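Local coordinates for conserved protein with 2 CBS domains (Pyrobaculum aerophilum, PDB 2RIH), which binds AMP through its paired CBS motifs (a Bateman domain) and probably acts as a sensor or regulator that responds to adenine nucleotides, at the interface of chains A and B. Residues are numbered along the deposited sequence; one frame, centred on the assembly and turned at random. Chains: chain A/B, Conserved protein with 2 CBS domains.

Contact 1: the interface of chains A and B. Residues chain A 126, 129-130, 133; chain B 129-130, 132-133.
The C-terminal helices of the two chains, A:126-134 and B:126-133, pack against each other in a small apolar seam built mainly of leucine and alanine. A:Leu129 lies in its middle. Its CB leads to a CG held anti to the carbonyl carbon and beside the backbone N (chi1 -66°), and with CD1 continuing the chain anti to CA the isopropyl end forks towards two different leucines of the other helix. CD1 of A:Leu129 meets CB of B:Leu132 at 3.8 Å, the two side chains crossing obliquely. CD2 of A:Leu129 turns to the twin residue and comes to 3.5 Å from CD2 of B:Leu129, a tight methyl-to-methyl contact in which the chains again cross at a slant. B:Leu129 has a similar first torsion, and CD2 meets CD2, as expected of a pair near a two-fold axis; its CD1, however, lies against the backbone of A:Ala133.

Alanines fill the flanks. CB of A:Ala133 sits 3.6 Å from the CD2 methyl of B:Leu130 and also faces CB of B:Leu129. In the reverse sense, CD1 of A:Leu130 reaches 3.8 Å to CB of B:Ala133. The two Leu130 side chains differ: CG is anti to the backbone N in A:Leu130 (chi1 -162°) but beside that nitrogen in B:Leu130, so the symmetry is only approximate in detail.

At the end of the seam A:Arg126, bent at chi2, lays its aliphatic stem along the last turn of the B helix. NE of A:Arg126 is 3.1 Å from the carbonyl O of B:Leu132, but its N-H is not directed at this oxygen, so the approach is not a hydrogen bond; CG of A:Arg126 rests 3.3 Å from O of B:Ala133.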
# COMPACT_ATOMS: atom_id res chain seq x y z
N ARG A 126 -4.83 -17.65 6.57
CA ARG A 126 -4.34 -18.20 7.84
C ARG A 126 -3.15 -19.12 7.71
O ARG A 126 -2.19 -18.98 8.45
CB ARG A 126 -5.45 -18.96 8.58
CG ARG A 126 -5.93 -18.28 9.85
CD ARG A 126 -7.20 -17.47 9.67
NE ARG A 126 -7.83 -17.26 10.98
CZ ARG A 126 -8.45 -18.20 11.68
NH1 ARG A 126 -8.56 -19.45 11.21
NH2 ARG A 126 -8.97 -17.90 12.87
N LEU A 129 -0.19 -16.98 7.21
CA LEU A 129 0.13 -16.33 8.49
C LEU A 129 0.82 -17.31 9.45
O LEU A 129 1.80 -16.97 10.11
CB LEU A 129 -1.14 -15.78 9.17
CG LEU A 129 -1.86 -14.62 8.48
CD1 LEU A 129 -3.07 -14.19 9.29
CD2 LEU A 129 -0.92 -13.45 8.27
N LEU A 130 0.29 -18.53 9.51
CA LEU A 130 0.83 -19.57 10.39
C LEU A 130 2.28 -19.84 10.00
O LEU A 130 3.17 -19.88 10.86
CB LEU A 130 -0.02 -20.84 10.26
CG LEU A 130 0.05 -21.91 11.34
CD1 LEU A 130 -0.41 -21.39 12.69
CD2 LEU A 130 -0.78 -23.11 10.92
N ALA A 133 4.45 -17.08 11.02
CA ALA A 133 4.62 -17.05 12.48
C ALA A 133 5.64 -18.09 12.99
O ALA A 133 6.31 -17.86 14.00
CB ALA A 133 3.29 -17.25 13.16
N LEU B 129 0.56 -12.19 14.61
CA LEU B 129 0.47 -13.24 13.59
C LEU B 129 -0.15 -14.52 14.14
O LEU B 129 -1.05 -15.09 13.52
CB LEU B 129 1.85 -13.59 13.01
CG LEU B 129 2.42 -12.75 11.87
CD1 LEU B 129 3.85 -13.19 11.59
CD2 LEU B 129 1.54 -12.86 10.62
N LEU B 130 0.36 -14.98 15.29
CA LEU B 130 -0.13 -16.21 15.91
C LEU B 130 -1.57 -16.06 16.35
O LEU B 130 -2.37 -16.98 16.20
CB LEU B 130 0.77 -16.65 17.08
CG LEU B 130 2.08 -17.36 16.72
CD1 LEU B 130 2.99 -17.47 17.93
CD2 LEU B 130 1.83 -18.74 16.12
N LEU B 132 -3.83 -13.99 14.95
CA LEU B 132 -4.60 -14.02 13.69
C LEU B 132 -4.57 -15.39 13.02
O LEU B 132 -5.51 -15.76 12.31
CB LEU B 132 -4.08 -12.96 12.72
CG LEU B 132 -4.18 -11.50 13.16
CD1 LEU B 132 -3.64 -10.58 12.07
CD2 LEU B 132 -5.61 -11.14 13.50
N ALA B 133 -3.48 -16.14 13.22
CA ALA B 133 -3.32 -17.47 12.62
C ALA B 133 -4.26 -18.53 13.21
O ALA B 133 -4.54 -19.53 12.56
CB ALA B 133 -1.87 -17.93 12.75

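Contact 2: the interface of chains A and B. Residues chain A 37, 56-57, 102, 119-120; chain B 36-37, 56-57, 102, 119-120.
Two glutamates, A:Glu56 and B:Glu56, cross at about a right angle near the dimer axis, their carboxylates stacked with planes 16° apart. Each is claimed by arginines of the opposite chain. B:Arg57 grips A:Glu56 side-on: NE bonds OE2 at 2.8 Å and NH2 bonds OE1 at 3.1 Å, both from above the carboxylate plane. B:Arg102 comes tip to tip and places NH1 and NH2 end-on about OE1 of A:Glu56, NH1 at 3.0 Å on the syn lone pair and NH2, like NH2 of B:Arg57, above the carboxylate plane. On the twin side A:Arg102 puts NH2 2.8 Å from OE1 of B:Glu56, while the NE bond of A:Arg57 to OE2 of B:Glu56 is longer, 3.3 Å. The arginines probably offset the repulsion between the carboxylates, with OE1 of A:Glu56 and OE1 of B:Glu56 4.2 Å apart.

Water 2 joins A:Arg102 NH1 to B:Glu56 OE1, and water 1 links the two Glu56 backbone carbonyls. Both glutamates start helix 56-64 with CG wedged between the backbone nitrogen and carbonyl carbon (chi1 60° in A:Glu56), then run extended to the axis.

Further out, B:Arg120's guanidinium lies over the stem of A:Arg102, and the Ile119 side chains meet through CG2. Arg57, Arg102 and Arg120 line AMP sites in other structures of this protein; without nucleotide here, coupling to this interface is only possible. NH1 of A:Arg120 stands above the B:Arg102 guanidinium, 3.1 Å from NE of B:Arg102 without a hydrogen bond.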
# COMPACT_ATOMS: atom_id res chain seq x y z
N GLY A 37 0.08 -1.94 -7.05
CA GLY A 37 0.78 -0.77 -6.52
C GLY A 37 2.26 -0.65 -6.81
O GLY A 37 2.87 0.34 -6.42
N GLU A 56 3.17 3.24 -6.12
CA GLU A 56 2.21 4.30 -5.88
C GLU A 56 2.68 5.26 -4.79
O GLU A 56 2.32 6.44 -4.78
CB GLU A 56 0.85 3.70 -5.51
CG GLU A 56 0.85 2.84 -4.27
CD GLU A 56 -0.42 2.04 -4.11
OE1 GLU A 56 -0.35 0.92 -3.59
OE2 GLU A 56 -1.50 2.52 -4.50
N ARG A 57 3.49 4.74 -3.86
CA ARG A 57 4.11 5.57 -2.84
C ARG A 57 5.11 6.58 -3.41
O ARG A 57 5.20 7.71 -2.93
CB ARG A 57 4.78 4.72 -1.78
CG ARG A 57 5.34 5.57 -0.67
CD ARG A 57 5.21 4.92 0.68
NE ARG A 57 3.81 4.67 1.02
CZ ARG A 57 3.42 4.20 2.19
NH1 ARG A 57 4.30 3.97 3.16
NH2 ARG A 57 2.13 3.98 2.40
N ARG A 102 6.25 -2.76 1.00
CA ARG A 102 5.06 -3.58 0.99
C ARG A 102 4.97 -4.45 -0.24
O ARG A 102 3.94 -5.07 -0.49
CB ARG A 102 3.82 -2.70 1.13
CG ARG A 102 3.73 -2.05 2.49
CD ARG A 102 2.63 -1.02 2.51
NE ARG A 102 2.84 -0.06 1.44
CZ ARG A 102 1.90 0.71 0.91
NH1 ARG A 102 0.65 0.67 1.37
NH2 ARG A 102 2.22 1.52 -0.09
N ILE A 119 2.22 -7.40 0.13
CA ILE A 119 1.86 -7.68 1.50
C ILE A 119 0.42 -8.25 1.60
O ILE A 119 0.11 -9.05 2.48
CB ILE A 119 2.06 -6.42 2.37
CG1 ILE A 119 2.08 -6.78 3.86
CG2 ILE A 119 0.98 -5.36 2.07
CD1 ILE A 119 2.68 -5.68 4.71
N ARG A 120 -0.45 -7.85 0.67
CA ARG A 120 -1.80 -8.43 0.55
C ARG A 120 -1.78 -9.93 0.33
O ARG A 120 -2.66 -10.65 0.84
CB ARG A 120 -2.52 -7.87 -0.67
CG ARG A 120 -3.32 -6.64 -0.46
CD ARG A 120 -3.71 -6.11 -1.84
NE ARG A 120 -5.02 -5.51 -1.80
CZ ARG A 120 -5.31 -4.24 -2.02
NH1 ARG A 120 -4.39 -3.33 -2.34
NH2 ARG A 120 -6.57 -3.89 -1.92
N VAL B 36 2.54 6.85 5.33
CA VAL B 36 1.38 5.98 5.45
C VAL B 36 0.53 6.11 4.19
O VAL B 36 0.68 7.05 3.40
CB VAL B 36 0.58 6.24 6.75
CG1 VAL B 36 1.41 5.82 7.96
CG2 VAL B 36 0.15 7.71 6.86
N GLY B 37 -0.37 5.15 4.00
CA GLY B 37 -1.10 5.02 2.76
C GLY B 37 -2.55 5.50 2.71
O GLY B 37 -3.09 5.64 1.63
N GLU B 56 -3.52 6.39 -1.17
CA GLU B 56 -2.50 6.62 -2.20
C GLU B 56 -2.92 6.00 -3.55
O GLU B 56 -2.54 6.49 -4.61
CB GLU B 56 -1.15 6.07 -1.74
CG GLU B 56 -1.09 4.58 -1.63
CD GLU B 56 0.09 4.11 -0.83
OE1 GLU B 56 -0.08 3.13 -0.08
OE2 GLU B 56 1.18 4.71 -0.93
N ARG B 57 -3.72 4.94 -3.49
CA ARG B 57 -4.31 4.31 -4.67
C ARG B 57 -5.24 5.26 -5.44
O ARG B 57 -5.24 5.28 -6.68
CB ARG B 57 -5.08 3.04 -4.24
CG ARG B 57 -5.66 2.19 -5.38
CD ARG B 57 -4.59 1.76 -6.40
NE ARG B 57 -3.49 1.02 -5.78
CZ ARG B 57 -3.42 -0.30 -5.64
NH1 ARG B 57 -4.38 -1.11 -6.08
NH2 ARG B 57 -2.37 -0.84 -5.06
N ARG B 102 -6.23 -2.47 2.54
CA ARG B 102 -5.02 -2.60 3.34
C ARG B 102 -5.04 -1.78 4.61
O ARG B 102 -4.04 -1.72 5.32
CB ARG B 102 -3.79 -2.25 2.49
CG ARG B 102 -3.57 -3.20 1.34
CD ARG B 102 -2.54 -2.66 0.38
NE ARG B 102 -3.01 -1.44 -0.25
CZ ARG B 102 -2.30 -0.70 -1.10
NH1 ARG B 102 -1.07 -1.07 -1.43
NH2 ARG B 102 -2.82 0.40 -1.62
N ILE B 119 -2.47 -3.22 7.37
CA ILE B 119 -2.15 -4.66 7.30
C ILE B 119 -0.69 -4.89 7.71
O ILE B 119 -0.34 -5.92 8.31
CB ILE B 119 -2.45 -5.25 5.89
CG1 ILE B 119 -2.29 -6.79 5.89
CG2 ILE B 119 -1.57 -4.61 4.82
CD1 ILE B 119 -3.20 -7.52 6.88
N ARG B 120 0.15 -3.89 7.42
CA ARG B 120 1.55 -3.85 7.84
C ARG B 120 1.68 -3.91 9.38
O ARG B 120 2.62 -4.51 9.90
CB ARG B 120 2.20 -2.57 7.28
CG ARG B 120 3.69 -2.64 7.07
CD ARG B 120 4.36 -1.27 7.18
NE ARG B 120 4.03 -0.35 6.07
CZ ARG B 120 4.90 0.06 5.14
NH1 ARG B 120 6.16 -0.36 5.13
NH2 ARG B 120 4.50 0.90 4.19
O HOH W 1 -0.12 7.71 -5.51
O HOH W 2 -2.13 2.11 1.08

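About 20 Å separates the centres of contact 1 and contact 2, which belong to one two-fold interface but share no residue. Contact 1 is mainly apolar and made by the C-terminal helices; contact 2 is mainly charged and joins residues of both CBS motifs of each chain. Helix 119-123, which carries Ile119 and Arg120 of contact 2, is followed closely in sequence by helix 126-134, so the second CBS motif connects the two regions. Cys123, at the end of helix 119-123, is known to form an interchain disulfide, which supports the dimer. The terminal helices appear to extend the dimer contact beyond its ionic core.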